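Local coordinates for phosphoserine aminotransferase SerC (Cytophaga hutchinsonii ATCC 33406, PDB 3FFR), which catalyses the pyridoxal-phosphate-dependent transfer of an amino group between phosphoserine and 2-oxoglutarate, a reversible step of serine biosynthesis, at the interface of chains A and B. Coordinates in Å, arbitrary orientation; residue numbers count along the deposited sequence, not the author numbering. Chains: chain A/B, Phosphoserine aminotransferase SerC.

Contact 1: the interface of chains A and B. Residues chain A 5, 7, 9, 12-15; chain B 30, 32-34.
B:Val33 pushes its two methyl branches into the N-terminal segment of chain A, and each finds a different surface. CG1, anti to the backbone N (chi1 176°), lies over the face of the A:Tyr7 ring, 3.8 Å from the ring centroid and displaced toward the CG–CD1 side. The other branch, CG2, turns to A:Leu15, 3.7 Å from its CG, and also touches the backbone oxygen of A:Ser13. A:Lys5 CD packs toward the rim of the opposite face of the A:Tyr7 ring, which thus lies between aliphatic groups of both chains; A:Glu14 OE1 sits in plane at its edge.

Beside this apolar plug, B:Lys30 reaches across, extended beyond CG. Its ammonium NZ donates to A:Glu14 OE2 at 2.8 Å, on the carboxylate's syn lone pair, forming a salt bridge. The same NZ also donates a hydrogen bond to A:Lys5 O at 2.8 Å, approaching from 42° above the carbonyl plane. The second carboxylate oxygen, A:Glu14 OE1, accepts a hydrogen bond from the backbone N of A:Tyr7 at 3.0 Å, met on its anti side, so the acid is tied to both chains.

Water 1 connects A:Ser13 N with B:Gly32 O, and water 2 A:Thr9 OG1 with B:Val33 O. A:Pro12, after a cis peptide bond, rests against B:Ile34 O. The patch fastens the N-terminal segment of one subunit to a loop of the other, and is likely to steady A:Gly11 at the serine pocket.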
ATOM      1  N   LYS A   5     -16.221  -5.883 -20.801  1.00 32.32           N
ATOM      2  CA  LYS A   5     -15.886  -7.268 -20.570  1.00 31.89           C
ATOM      3  C   LYS A   5     -16.012  -7.627 -19.083  1.00 30.26           C
ATOM      4  O   LYS A   5     -15.603  -6.855 -18.204  1.00 28.97           O
ATOM      5  CB  LYS A   5     -14.464  -7.529 -21.052  1.00 32.04           C
ATOM      6  CG  LYS A   5     -14.068  -8.963 -21.052  1.00 31.87           C
ATOM      7  CD  LYS A   5     -12.574  -9.101 -21.195  1.00 41.27           C
ATOM      8  CE  LYS A   5     -12.139  -9.028 -22.614  1.00 47.91           C
ATOM      9  NZ  LYS A   5     -10.663  -8.825 -22.662  1.00 50.26           N
ATOM     10  N   TYR A   7     -14.813 -10.036 -16.184  1.00 28.89           N
ATOM     11  CA  TYR A   7     -13.608 -10.805 -15.906  1.00 27.94           C
ATOM     12  C   TYR A   7     -13.794 -11.843 -14.801  1.00 28.48           C
ATOM     13  O   TYR A   7     -13.970 -11.484 -13.649  1.00 30.07           O
ATOM     14  CB  TYR A   7     -12.482  -9.828 -15.485  1.00 28.00           C
ATOM     15  CG  TYR A   7     -11.973  -8.907 -16.561  1.00 30.88           C
ATOM     16  CD1 TYR A   7     -12.717  -7.817 -16.994  1.00 31.16           C
ATOM     17  CD2 TYR A   7     -10.722  -9.101 -17.116  1.00 33.13           C
ATOM     18  CE1 TYR A   7     -12.243  -6.976 -17.962  1.00 28.77           C
ATOM     19  CE2 TYR A   7     -10.239  -8.264 -18.077  1.00 36.08           C
ATOM     20  CZ  TYR A   7     -10.994  -7.201 -18.505  1.00 35.84           C
ATOM     21  OH  TYR A   7     -10.490  -6.366 -19.470  1.00 35.87           O
ATOM     22  N   THR A   9     -11.505 -13.628 -13.639  1.00 28.37           N
ATOM     23  CA  THR A   9     -10.085 -13.809 -13.331  1.00 27.87           C
ATOM     24  C   THR A   9      -9.875 -13.800 -11.789  1.00 30.13           C
ATOM     25  O   THR A   9     -10.576 -13.105 -11.065  1.00 29.05           O
ATOM     26  CB  THR A   9      -9.241 -12.731 -14.001  1.00 30.67           C
ATOM     27  OG1 THR A   9      -9.842 -11.478 -13.678  1.00 28.17           O
ATOM     28  CG2 THR A   9      -9.224 -12.914 -15.517  1.00 27.41           C
ATOM     29  N   PRO A  12      -6.429  -9.467  -9.506  1.00 29.70           N
ATOM     30  CA  PRO A  12      -7.631  -8.638  -9.497  1.00 27.20           C
ATOM     31  C   PRO A  12      -8.764  -9.280 -10.253  1.00 27.78           C
ATOM     32  O   PRO A  12      -8.567 -10.235 -11.005  1.00 28.71           O
ATOM     33  CB  PRO A  12      -7.162  -7.361 -10.212  1.00 29.49           C
ATOM     34  CG  PRO A  12      -5.687  -7.293  -9.893  1.00 29.55           C
ATOM     35  CD  PRO A  12      -5.254  -8.719  -9.984  1.00 29.01           C
ATOM     36  N   SER A  13      -9.968  -8.767 -10.030  1.00 25.92           N
ATOM     37  CA  SER A  13     -11.153  -9.352 -10.659  1.00 27.34           C
ATOM     38  C   SER A  13     -12.246  -8.301 -10.805  1.00 28.06           C
ATOM     39  O   SER A  13     -12.073  -7.133 -10.456  1.00 27.50           O
ATOM     40  CB  SER A  13     -11.671 -10.568  -9.884  1.00 30.52           C
ATOM     41  OG  SER A  13     -12.563 -11.373 -10.658  1.00 28.94           O
ATOM     42  N   GLU A  14     -13.391  -8.746 -11.297  1.00 27.36           N
ATOM     43  CA  GLU A  14     -14.531  -7.873 -11.476  1.00 27.27           C
ATOM     44  C   GLU A  14     -14.823  -7.130 -10.145  1.00 25.31           C
ATOM     45  O   GLU A  14     -14.869  -7.733  -9.075  1.00 29.19           O
ATOM     46  CB  GLU A  14     -15.736  -8.700 -11.942  1.00 29.90           C
ATOM     47  CG  GLU A  14     -16.881  -7.951 -12.532  1.00 36.31           C
ATOM     48  CD  GLU A  14     -16.566  -7.214 -13.831  1.00 34.62           C
ATOM     49  OE1 GLU A  14     -15.644  -7.573 -14.614  1.00 28.95           O
ATOM     50  OE2 GLU A  14     -17.301  -6.254 -14.064  1.00 40.44           O
ATOM     51  N   LEU A  15     -14.980  -5.800 -10.208  1.00 28.52           N
ATOM     52  CA  LEU A  15     -15.288  -5.045  -8.987  1.00 26.00           C
ATOM     53  C   LEU A  15     -16.714  -5.349  -8.514  1.00 28.82           C
ATOM     54  O   LEU A  15     -17.633  -5.600  -9.294  1.00 27.07           O
ATOM     55  CB  LEU A  15     -15.086  -3.528  -9.172  1.00 26.04           C
ATOM     56  CG  LEU A  15     -13.711  -3.107  -9.678  1.00 26.90           C
ATOM     57  CD1 LEU A  15     -13.594  -1.560  -9.673  1.00 28.99           C
ATOM     58  CD2 LEU A  15     -12.576  -3.696  -8.859  1.00 27.89           C
TER
ATOM     59  N   LYS B  30     -11.821  -0.147 -16.478  1.00 29.71           N
ATOM     60  CA  LYS B  30     -11.656  -1.282 -15.558  1.00 26.95           C
ATOM     61  C   LYS B  30     -10.200  -1.514 -15.137  1.00 27.22           C
ATOM     62  O   LYS B  30      -9.735  -2.632 -14.988  1.00 28.79           O
ATOM     63  CB  LYS B  30     -12.300  -2.572 -16.121  1.00 28.68           C
ATOM     64  CG  LYS B  30     -13.818  -2.433 -16.188  1.00 32.19           C
ATOM     65  CD  LYS B  30     -14.483  -3.777 -16.470  1.00 33.21           C
ATOM     66  CE  LYS B  30     -16.004  -3.700 -16.280  1.00 41.57           C
ATOM     67  NZ  LYS B  30     -16.688  -5.012 -16.454  1.00 35.61           N
ATOM     68  N   GLY B  32      -9.021  -1.269 -12.372  1.00 28.53           N
ATOM     69  CA  GLY B  32      -9.002  -1.949 -11.058  1.00 28.99           C
ATOM     70  C   GLY B  32      -9.235  -3.452 -11.150  1.00 29.83           C
ATOM     71  O   GLY B  32      -9.073  -4.210 -10.169  1.00 28.81           O
ATOM     72  N   VAL B  33      -9.553  -3.866 -12.366  1.00 26.99           N
ATOM     73  CA  VAL B  33      -9.916  -5.249 -12.691  1.00 28.15           C
ATOM     74  C   VAL B  33      -8.816  -6.006 -13.426  1.00 28.56           C
ATOM     75  O   VAL B  33      -8.678  -7.225 -13.286  1.00 27.13           O
ATOM     76  CB  VAL B  33     -11.228  -5.273 -13.555  1.00 27.60           C
ATOM     77  CG1 VAL B  33     -11.608  -6.701 -14.009  1.00 25.77           C
ATOM     78  CG2 VAL B  33     -12.398  -4.632 -12.764  1.00 28.49           C
ATOM     79  N   ILE B  34      -8.086  -5.285 -14.264  1.00 27.85           N
ATOM     80  CA  ILE B  34      -7.043  -5.908 -15.088  1.00 28.59           C
ATOM     81  C   ILE B  34      -5.965  -6.547 -14.223  1.00 28.19           C
ATOM     82  O   ILE B  34      -5.683  -6.117 -13.092  1.00 28.91           O
ATOM     83  CB  ILE B  34      -6.404  -4.924 -16.135  1.00 31.28           C
ATOM     84  CG1 ILE B  34      -5.635  -3.806 -15.408  1.00 32.18           C
ATOM     85  CG2 ILE B  34      -7.496  -4.397 -17.116  1.00 32.69           C
ATOM     86  CD1 ILE B  34      -4.906  -2.839 -16.287  1.00 36.92           C
TER
HETATM   87  O   HOH W   1      -9.862  -6.199  -8.412  1.00 25.66           O
HETATM   88  O   HOH W   2      -8.198  -9.501 -14.687  1.00 30.53           O

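Contact 2: the interface of chains A and B. Residues chain A 71, 75, 97, 101, 104-105; chain B 223-225.
B:Gly223, B:Thr224 and B:Tyr225 cross to chain A as a loop; B:Gly223 takes a positive phi, 128°, and the loop carries B:Thr224 to helices 70-81 and 93-104.

B:Thr224 lies across the face of A:Phe101, its CB over the ring centre, 3.6 Å from the centroid, with the two side chains crossing at about a right angle. From there its branches part: the methyl CG2 packs 3.5 Å from A:Leu105 CG, and the hydroxyl goes to A:Glu75. OG1 lies between the backbone N and the carbonyl carbon (chi1 63°), which aims it at the carboxylate; it donates to A:Glu75 OE2 at 2.7 Å, from above the carboxylate plane. That oxygen also meets water 3, which is 2.8 Å from B:Thr224 N, so the acid holds both the hydroxyl and, through water, the amide.

The rim of the A:Phe101 ring, at CE1, rests on the face of the A:Arg97 guanidinium, 3.4 Å above its plane. A:Arg97 grips A:Glu104 end-on, NH1 to OE2 at 2.8 Å and NH2 to OE1 at 3.1 Å, which would partly offset the acid's charge. Water 4 joins A:Glu104 OE1 to B:Thr224 O. An alanine in place of A:Phe101 would probably open a gap under B:Thr224 CB and uncover one face of the A:Arg97 guanidinium, leaving its grip on A:Glu104 to hold it.

Alongside, A:Thr71 CG2 touches B:Tyr225 at CB and CG, and the tyrosine's CE1 edge approaches the A:Glu75 carboxylate, the two planes 56° apart.

In the fold, the loop comes just before chain B helix 228-235 and lodges between chain A helix 70-81 and the C-terminal end of helix 93-104.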
ATOM      1  N   THR A  71       0.887  -9.917   0.708  1.00 26.63           N
ATOM      2  CA  THR A  71       2.320 -10.261   0.642  1.00 26.82           C
ATOM      3  C   THR A  71       3.088  -9.558   1.781  1.00 25.71           C
ATOM      4  O   THR A  71       3.925 -10.157   2.481  1.00 26.67           O
ATOM      5  CB  THR A  71       2.934  -9.927  -0.734  1.00 25.08           C
ATOM      6  OG1 THR A  71       2.211 -10.621  -1.768  1.00 26.00           O
ATOM      7  CG2 THR A  71       4.429 -10.336  -0.822  1.00 27.34           C
ATOM      8  N   GLU A  75       5.254 -11.269   5.265  1.00 26.85           N
ATOM      9  CA  GLU A  75       6.506 -10.768   5.857  1.00 24.67           C
ATOM     10  C   GLU A  75       6.343 -10.379   7.322  1.00 25.16           C
ATOM     11  O   GLU A  75       7.168 -10.751   8.181  1.00 25.52           O
ATOM     12  CB  GLU A  75       7.064  -9.599   5.040  1.00 27.43           C
ATOM     13  CG  GLU A  75       8.425  -9.116   5.543  1.00 25.68           C
ATOM     14  CD  GLU A  75       8.930  -7.918   4.769  1.00 29.77           C
ATOM     15  OE1 GLU A  75       8.494  -6.807   5.095  1.00 31.31           O
ATOM     16  OE2 GLU A  75       9.836  -8.104   3.956  1.00 29.12           O
ATOM     17  N   ARG A  97       5.699 -19.568  -1.730  1.00 26.75           N
ATOM     18  CA  ARG A  97       6.372 -18.253  -1.605  0.60 28.19           C
ATOM     19  C   ARG A  97       6.417 -17.832  -0.132  1.00 26.22           C
ATOM     20  O   ARG A  97       7.464 -17.349   0.354  1.00 28.43           O
ATOM     21  CB  ARG A  97       5.719 -17.176  -2.477  0.60 27.54           C
ATOM     22  CG  ARG A  97       6.589 -15.900  -2.591  0.60 29.44           C
ATOM     23  CD  ARG A  97       7.810 -16.036  -3.541  0.60 31.14           C
ATOM     24  NE  ARG A  97       8.706 -14.887  -3.385  0.60 32.24           N
ATOM     25  CZ  ARG A  97       9.834 -14.929  -2.672  0.60 32.50           C
ATOM     26  NH1 ARG A  97      10.258 -16.077  -2.184  0.60 23.54           N
ATOM     27  NH2 ARG A  97      10.578 -13.827  -2.513  0.60 31.83           N
ATOM     28  N   PHE A 101       9.674 -17.076   2.264  1.00 26.69           N
ATOM     29  CA  PHE A 101       9.922 -15.835   3.039  1.00 26.23           C
ATOM     30  C   PHE A 101      10.586 -16.153   4.370  1.00 26.42           C
ATOM     31  O   PHE A 101      11.406 -15.382   4.874  1.00 27.69           O
ATOM     32  CB  PHE A 101       8.608 -15.081   3.337  1.00 26.72           C
ATOM     33  CG  PHE A 101       8.139 -14.184   2.240  1.00 25.93           C
ATOM     34  CD1 PHE A 101       8.456 -14.420   0.903  1.00 28.28           C
ATOM     35  CD2 PHE A 101       7.324 -13.091   2.552  1.00 27.70           C
ATOM     36  CE1 PHE A 101       8.001 -13.580  -0.108  1.00 26.94           C
ATOM     37  CE2 PHE A 101       6.851 -12.266   1.555  1.00 27.78           C
ATOM     38  CZ  PHE A 101       7.172 -12.517   0.230  1.00 26.55           C
ATOM     39  N   GLU A 104      14.184 -16.491   3.751  1.00 28.73           N
ATOM     40  CA  GLU A 104      14.766 -15.208   3.319  1.00 27.23           C
ATOM     41  C   GLU A 104      14.981 -14.261   4.500  1.00 30.34           C
ATOM     42  O   GLU A 104      15.861 -13.372   4.468  1.00 30.61           O
ATOM     43  CB  GLU A 104      13.897 -14.548   2.245  1.00 28.16           C
ATOM     44  CG  GLU A 104      14.013 -15.293   0.967  1.00 29.46           C
ATOM     45  CD  GLU A 104      12.982 -14.924  -0.094  1.00 39.36           C
ATOM     46  OE1 GLU A 104      12.377 -13.857  -0.009  1.00 37.63           O
ATOM     47  OE2 GLU A 104      12.765 -15.758  -1.008  1.00 38.59           O
ATOM     48  N   LEU A 105      14.175 -14.454   5.546  1.00 26.67           N
ATOM     49  CA  LEU A 105      14.245 -13.639   6.767  1.00 27.20           C
ATOM     50  C   LEU A 105      15.131 -14.267   7.843  1.00 28.45           C
ATOM     51  O   LEU A 105      15.216 -13.796   8.973  1.00 31.21           O
ATOM     52  CB  LEU A 105      12.852 -13.372   7.333  1.00 27.71           C
ATOM     53  CG  LEU A 105      11.977 -12.432   6.490  1.00 26.92           C
ATOM     54  CD1 LEU A 105      10.473 -12.403   6.903  1.00 27.72           C
ATOM     55  CD2 LEU A 105      12.550 -10.979   6.526  1.00 27.87           C
TER
ATOM     56  N   GLY B 223      15.524  -8.505   3.235  1.00 28.25           N
ATOM     57  CA  GLY B 223      14.078  -8.535   3.153  1.00 29.34           C
ATOM     58  C   GLY B 223      13.504  -9.692   2.364  1.00 25.35           C
ATOM     59  O   GLY B 223      14.130 -10.726   2.182  1.00 27.44           O
ATOM     60  N   THR B 224      12.297  -9.436   1.846  1.00 25.79           N
ATOM     61  CA  THR B 224      11.551 -10.448   1.092  1.00 25.31           C
ATOM     62  C   THR B 224      11.048  -9.863  -0.223  1.00 25.86           C
ATOM     63  O   THR B 224      11.827  -9.759  -1.176  1.00 27.84           O
ATOM     64  CB  THR B 224      10.414 -11.117   1.908  1.00 25.30           C
ATOM     65  OG1 THR B 224       9.424 -10.156   2.293  1.00 26.28           O
ATOM     66  CG2 THR B 224      10.964 -11.888   3.141  1.00 23.28           C
ATOM     67  N   TYR B 225       9.774  -9.513  -0.263  1.00 27.23           N
ATOM     68  CA  TYR B 225       9.159  -8.999  -1.502  1.00 27.79           C
ATOM     69  C   TYR B 225       9.680  -7.655  -1.930  1.00 26.63           C
ATOM     70  O   TYR B 225       9.717  -7.337  -3.135  1.00 26.45           O
ATOM     71  CB  TYR B 225       7.599  -9.017  -1.420  1.00 28.18           C
ATOM     72  CG  TYR B 225       7.003  -7.988  -0.513  1.00 26.60           C
ATOM     73  CD1 TYR B 225       7.217  -8.020   0.859  1.00 26.06           C
ATOM     74  CD2 TYR B 225       6.247  -6.966  -1.024  1.00 27.45           C
ATOM     75  CE1 TYR B 225       6.703  -7.039   1.693  1.00 29.47           C
ATOM     76  CE2 TYR B 225       5.706  -5.974  -0.199  1.00 27.08           C
ATOM     77  CZ  TYR B 225       5.955  -6.007   1.154  1.00 29.30           C
ATOM     78  OH  TYR B 225       5.460  -5.021   1.966  1.00 29.26           O
TER
HETATM   79  O   HOH W   3      11.029  -6.891   1.840  1.00 22.65           O
HETATM   80  O   HOH W   4      13.641 -11.734  -1.618  1.00 35.26           O

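Contact 1 and contact 2 lie about 27 Å apart, measured between the centres of their C-alpha atoms, and share no residue or secondary-structure element. On chain A, contact 1 draws on strand 6-8 with the loop residues on either side, contact 2 on helices 70-81 and 93-104 with the residue following the latter. Chain B brings the loop following helix 19-28 to the first and the loop preceding helix 228-235 to the second. The subunits are thus joined at well-separated points, and the two-fold symmetry repeats each with the chains exchanged, which should resist rocking of one subunit against the other. A dimer agrees with the class-V aminotransferase family.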